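Local coordinates for hypothetical protein SA2161 (PDB 1Y7R) that is of unknown function but is probably a GNAT-family acetyltransferase, an enzyme type that transfers acetyl groups from acetyl-CoA, at residues Ala38-Val42 and Met53-Asp59. The protein carries 4 engineered substitutions. Coordinates in Å, arbitrary orientation, origin at the centre of the assembly. Where two conformers were deposited one is given. Numbering follows the deposited sequence.
Sequences ALFTV and MGRVIGD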
# COMPACT_ATOMS: atom_id res chain seq x y z
N ALA A 38 3.45 -11.04 -1.39
CA ALA A 38 3.53 -9.87 -2.27
C ALA A 38 2.99 -10.29 -3.63
O ALA A 38 3.15 -11.46 -4.03
CB ALA A 38 4.97 -9.42 -2.40
N LEU A 39 2.40 -9.35 -4.38
CA LEU A 39 2.00 -9.66 -5.75
C LEU A 39 3.21 -9.95 -6.65
O LEU A 39 3.14 -10.77 -7.58
CB LEU A 39 1.21 -8.51 -6.35
CG LEU A 39 -0.17 -8.31 -5.75
CD1 LEU A 39 -0.78 -7.03 -6.32
CD2 LEU A 39 -1.06 -9.54 -5.97
N PHE A 40 4.32 -9.25 -6.37
CA PHE A 40 5.50 -9.35 -7.21
C PHE A 40 6.72 -9.01 -6.37
O PHE A 40 6.69 -8.08 -5.55
CB PHE A 40 5.36 -8.35 -8.37
CG PHE A 40 6.58 -8.23 -9.24
CD1 PHE A 40 6.80 -9.15 -10.27
CD2 PHE A 40 7.48 -7.16 -9.05
CE1 PHE A 40 7.93 -9.03 -11.12
CE2 PHE A 40 8.62 -7.04 -9.90
CZ PHE A 40 8.82 -7.99 -10.94
N THR A 41 7.81 -9.76 -6.59
CA THR A 41 9.07 -9.52 -5.89
C THR A 41 10.20 -9.65 -6.88
O THR A 41 10.24 -10.63 -7.62
CB THR A 41 9.31 -10.56 -4.75
OG1 THR A 41 8.20 -10.55 -3.83
CG2 THR A 41 10.57 -10.22 -3.96
N VAL A 42 11.11 -8.68 -6.90
CA VAL A 42 12.33 -8.78 -7.72
C VAL A 42 13.53 -8.77 -6.79
O VAL A 42 13.57 -8.02 -5.82
CB VAL A 42 12.56 -7.51 -8.67
CG1 VAL A 42 12.42 -6.15 -7.98
CG2 VAL A 42 13.90 -7.61 -9.48
N MSE A 53 16.44 -5.68 -3.67
CA MSE A 53 15.09 -6.22 -3.82
C MSE A 53 14.08 -5.09 -3.92
O MSE A 53 14.34 -3.95 -3.55
CB MSE A 53 14.71 -7.12 -2.64
CG MSE A 53 14.31 -6.34 -1.44
SE MSE A 53 13.89 -7.61 -0.03
CE MSE A 53 12.93 -8.81 -0.97
N GLY A 54 12.92 -5.43 -4.42
CA GLY A 54 11.73 -4.56 -4.33
C GLY A 54 10.48 -5.43 -4.36
O GLY A 54 10.50 -6.56 -4.89
N ARG A 55 9.39 -4.94 -3.76
CA ARG A 55 8.17 -5.75 -3.66
C ARG A 55 6.97 -4.87 -4.01
O ARG A 55 7.05 -3.64 -3.92
CB ARG A 55 8.02 -6.36 -2.25
CG ARG A 55 9.24 -7.20 -1.83
CD ARG A 55 9.23 -7.62 -0.38
NE ARG A 55 8.16 -8.60 -0.09
CZ ARG A 55 7.26 -8.51 0.88
NH1 ARG A 55 7.24 -7.48 1.74
NH2 ARG A 55 6.38 -9.50 1.02
N VAL A 56 5.89 -5.51 -4.43
CA VAL A 56 4.61 -4.84 -4.73
C VAL A 56 3.47 -5.57 -4.01
O VAL A 56 3.34 -6.82 -4.06
CB VAL A 56 4.34 -4.81 -6.24
CG1 VAL A 56 2.95 -4.18 -6.55
CG2 VAL A 56 5.46 -4.08 -6.98
N ILE A 57 2.63 -4.79 -3.33
CA ILE A 57 1.36 -5.24 -2.78
C ILE A 57 0.24 -4.51 -3.55
O ILE A 57 0.48 -3.49 -4.21
CB ILE A 57 1.24 -5.00 -1.25
CG1 ILE A 57 1.48 -3.52 -0.88
CG2 ILE A 57 2.21 -5.94 -0.49
CD1 ILE A 57 0.95 -3.12 0.50
N GLY A 58 -0.98 -5.02 -3.47
CA GLY A 58 -2.05 -4.34 -4.20
C GLY A 58 -3.28 -5.20 -4.34
O GLY A 58 -3.35 -6.30 -3.76
N ASP A 59 -4.26 -4.72 -5.11
CA ASP A 59 -5.48 -5.50 -5.37
C ASP A 59 -5.62 -5.97 -6.84
O ASP A 59 -6.64 -6.53 -7.24
CB ASP A 59 -6.72 -4.72 -4.88
CG ASP A 59 -7.10 -3.55 -5.81
OD1 ASP A 59 -6.32 -3.17 -6.72
OD2 ASP A 59 -8.18 -2.99 -5.59
O HOH W 1 8.17 -11.08 -1.25
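Met53, present as selenomethionine, begins this part of the antiparallel hairpin pairing, within strand 49-58, its CE lying 4.1 Å from Thr41 CG2. Gly54 and Val42 exchange two backbone hydrogen bonds, N to O, each 3.0 Å; Gly54 has no side chain, and Val42 beside it packs on helix 80-95. Arg55 opposes Thr41 in a non-hydrogen-bonded pair: one water joins Arg55 NE (2.7 Å) to Thr41 OG1 (2.6 Å). Val56 N donates to Phe40 O (2.9 Å), and its CG2 meets Phe40 CD2 at 4.2 Å, apolar groups suited to the core. Val56 O takes weak hydrogen bonds from Leu39 N (2.7 Å) and Phe40 N (3.5 Å); both residues face Val56, a classic beta bulge where strand 40-46 begins. Gly58's backbone angles call for glycine: a CB would jam against Ile57 O and crowd Leu39 CD1 (3.3 Å). Thus the Phe40/Val42/Val56 face is apolar under helix 80-95, whereas the Thr41/Arg55 face buries a guanidinium salt-bridged to Asp68 and to Asp59 of the second subunit.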